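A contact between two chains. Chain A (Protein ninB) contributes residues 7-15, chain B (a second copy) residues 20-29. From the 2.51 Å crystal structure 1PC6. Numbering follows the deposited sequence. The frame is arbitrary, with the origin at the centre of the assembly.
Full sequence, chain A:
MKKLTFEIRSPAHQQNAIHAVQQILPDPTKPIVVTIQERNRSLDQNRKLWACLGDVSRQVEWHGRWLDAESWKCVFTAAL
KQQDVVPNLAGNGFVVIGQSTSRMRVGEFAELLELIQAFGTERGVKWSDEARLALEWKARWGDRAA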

# COMPACT_ATOMS: atom_id res chain seq x y z
N GLU A 7 -6.71 14.86 1.10
CA GLU A 7 -6.80 14.13 2.34
C GLU A 7 -7.81 14.92 3.17
O GLU A 7 -7.62 16.11 3.41
CB GLU A 7 -5.44 14.11 3.04
CG GLU A 7 -5.51 14.04 4.54
CD GLU A 7 -4.14 14.09 5.16
OE1 GLU A 7 -3.33 14.96 4.76
OE2 GLU A 7 -3.87 13.26 6.05
N ILE A 8 -8.90 14.28 3.56
CA ILE A 8 -9.91 14.98 4.34
C ILE A 8 -9.56 14.95 5.82
O ILE A 8 -9.60 13.90 6.47
CB ILE A 8 -11.30 14.36 4.14
CG1 ILE A 8 -11.68 14.47 2.67
CG2 ILE A 8 -12.31 15.08 5.00
CD1 ILE A 8 -12.98 13.81 2.33
N ARG A 9 -9.19 16.12 6.33
CA ARG A 9 -8.82 16.30 7.73
C ARG A 9 -9.88 17.20 8.40
O ARG A 9 -10.16 17.04 9.59
CB ARG A 9 -7.42 16.94 7.84
N SER A 10 -10.47 18.11 7.62
CA SER A 10 -11.50 19.01 8.14
C SER A 10 -12.60 19.22 7.11
O SER A 10 -12.35 19.14 5.91
CB SER A 10 -10.88 20.35 8.51
OG SER A 10 -10.41 21.01 7.36
N PRO A 11 -13.83 19.53 7.56
CA PRO A 11 -14.96 19.76 6.65
C PRO A 11 -14.60 20.82 5.61
O PRO A 11 -15.14 20.83 4.50
CB PRO A 11 -16.08 20.20 7.58
CG PRO A 11 -15.35 20.92 8.66
CD PRO A 11 -14.19 19.98 8.92
N ALA A 12 -13.70 21.72 5.99
CA ALA A 12 -13.26 22.75 5.06
C ALA A 12 -12.55 21.98 3.96
O ALA A 12 -12.80 22.21 2.77
CB ALA A 12 -12.31 23.72 5.75
N HIS A 13 -11.67 21.06 4.36
CA HIS A 13 -10.92 20.24 3.41
C HIS A 13 -11.89 19.42 2.57
O HIS A 13 -11.74 19.32 1.35
CB HIS A 13 -9.96 19.29 4.14
CG HIS A 13 -8.63 19.92 4.49
ND1 HIS A 13 -7.94 20.73 3.62
CD2 HIS A 13 -7.86 19.81 5.60
CE1 HIS A 13 -6.80 21.11 4.18
NE2 HIS A 13 -6.73 20.56 5.38
N GLN A 14 -12.89 18.84 3.22
CA GLN A 14 -13.88 18.02 2.54
C GLN A 14 -14.65 18.79 1.46
O GLN A 14 -14.96 18.24 0.39
CB GLN A 14 -14.86 17.47 3.57
CG GLN A 14 -15.99 16.66 2.99
CD GLN A 14 -17.08 16.40 3.99
OE1 GLN A 14 -18.08 15.75 3.69
NE2 GLN A 14 -16.90 16.92 5.21
N GLN A 15 -14.95 20.05 1.74
CA GLN A 15 -15.70 20.90 0.82
C GLN A 15 -14.93 21.13 -0.48
O GLN A 15 -15.52 21.25 -1.54
CB GLN A 15 -16.01 22.23 1.50
CG GLN A 15 -17.02 23.11 0.76
CD GLN A 15 -18.32 22.38 0.41
OE1 GLN A 15 -18.80 21.54 1.18
NE2 GLN A 15 -18.89 22.71 -0.75
N ALA B 20 -20.85 10.01 -1.91
CA ALA B 20 -19.81 9.34 -1.15
C ALA B 20 -18.94 10.32 -0.38
O ALA B 20 -18.67 10.14 0.81
CB ALA B 20 -18.94 8.49 -2.09
N VAL B 21 -18.50 11.38 -1.07
CA VAL B 21 -17.65 12.38 -0.45
C VAL B 21 -18.41 13.18 0.59
O VAL B 21 -17.93 13.36 1.71
CB VAL B 21 -17.07 13.34 -1.50
CG1 VAL B 21 -15.98 14.18 -0.88
CG2 VAL B 21 -16.51 12.57 -2.67
N GLN B 22 -19.59 13.66 0.24
CA GLN B 22 -20.39 14.44 1.19
C GLN B 22 -20.65 13.69 2.50
O GLN B 22 -20.88 14.32 3.54
CB GLN B 22 -21.72 14.84 0.55
CG GLN B 22 -21.69 16.16 -0.19
CD GLN B 22 -22.90 16.37 -1.08
OE1 GLN B 22 -23.29 17.51 -1.35
NE2 GLN B 22 -23.49 15.28 -1.55
N GLN B 23 -20.61 12.35 2.45
CA GLN B 23 -20.88 11.50 3.62
C GLN B 23 -19.68 11.19 4.52
O GLN B 23 -19.80 10.44 5.49
CB GLN B 23 -21.53 10.18 3.18
CG GLN B 23 -22.94 10.36 2.64
CD GLN B 23 -23.76 11.33 3.49
OE1 GLN B 23 -23.93 11.13 4.70
NE2 GLN B 23 -24.29 12.37 2.86
N ILE B 24 -18.54 11.77 4.20
CA ILE B 24 -17.34 11.56 5.00
C ILE B 24 -17.28 12.60 6.11
O ILE B 24 -17.34 13.80 5.85
CB ILE B 24 -16.06 11.70 4.13
CG1 ILE B 24 -16.13 10.78 2.91
CG2 ILE B 24 -14.83 11.36 4.96
CD1 ILE B 24 -14.94 10.92 1.98
N LEU B 25 -17.17 12.15 7.36
CA LEU B 25 -17.03 13.07 8.49
C LEU B 25 -15.56 12.99 8.86
O LEU B 25 -15.09 11.98 9.38
CB LEU B 25 -17.91 12.65 9.66
CG LEU B 25 -17.85 11.18 10.06
CD1 LEU B 25 -18.49 11.02 11.42
CD2 LEU B 25 -18.56 10.31 9.01
N PRO B 26 -14.79 14.05 8.56
CA PRO B 26 -13.35 14.12 8.84
C PRO B 26 -12.92 13.94 10.29
O PRO B 26 -13.69 14.16 11.23
CB PRO B 26 -12.96 15.49 8.27
CG PRO B 26 -14.22 16.30 8.45
CD PRO B 26 -15.29 15.33 8.03
N ASP B 27 -11.66 13.52 10.45
CA ASP B 27 -11.05 13.29 11.76
C ASP B 27 -9.54 13.43 11.62
O ASP B 27 -8.89 12.60 10.99
CB ASP B 27 -11.40 11.89 12.27
CG ASP B 27 -10.69 11.54 13.57
OD1 ASP B 27 -10.84 12.30 14.56
OD2 ASP B 27 -9.98 10.51 13.61
N PRO B 28 -8.97 14.48 12.22
CA PRO B 28 -7.52 14.73 12.15
C PRO B 28 -6.69 13.47 12.41
O PRO B 28 -5.52 13.39 12.01
CB PRO B 28 -7.32 15.79 13.23
CG PRO B 28 -8.61 16.54 13.21
CD PRO B 28 -9.62 15.43 13.14
N THR B 29 -7.30 12.49 13.07
CA THR B 29 -6.61 11.25 13.39
C THR B 29 -6.68 10.23 12.25
O THR B 29 -5.70 10.02 11.54
CB THR B 29 -7.18 10.62 14.69
OG1 THR B 29 -7.67 11.66 15.55
CG2 THR B 29 -6.09 9.84 15.43

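Contact between the two copies of ninB, built round P26(B), Q14(A) and I8(A), which cover the most surface in the 416 Å² buried between the stretches. In chain A a strand containing E7(A) gives way, through R9(A) and S10(A), to a helix starting at P11(A); in chain B a helix ends at Q22(B) and the chain runs on as loop. The backbones come nearest at R9(A) and P28(B), whose CA atoms lie 4.9 Å apart, and are wider at Q14(A) and V21(B), 7.4 Å between CA atoms. The start of the chain A helix is held by S10(A), whose OG accepts from H13(A) N at 3.3 Å, while Q14(A) N donates to S10(A) O at 2.8 Å.

P26(B) points toward chain A and packs against the turn into this helix. Its CB lies 3.4 Å from I8(A) CG2 and 3.5 Å from R9(A) O, and its CG sits 3.7 Å from P11(A) CD, so one compact ring touches both the CG2 methyl of I8(A) and P11(A), the proline that opens the helix. I8(A), with chi1 m and chi2 t, extends its CD1 to 3.5 Å from I24(B) CD1 and 4.4 Å from V21(B) CG1. These are apolar van der Waals contacts, and both isoleucines and the valine are buried.

Q14(A), extended with chi1 and chi2 both t, brings its terminal amide to the carbonyl oxygens of V21(B) and Q22(B), at the end of the chain B helix, and of I24(B), in the loop that follows. The amide is probably turned over in the model, so the bonding of its nitrogen and oxygen is left open. Within chain B, I24(B) N donates to V21(B) O at 3.0 Å, tying the loop back to the last helical turn.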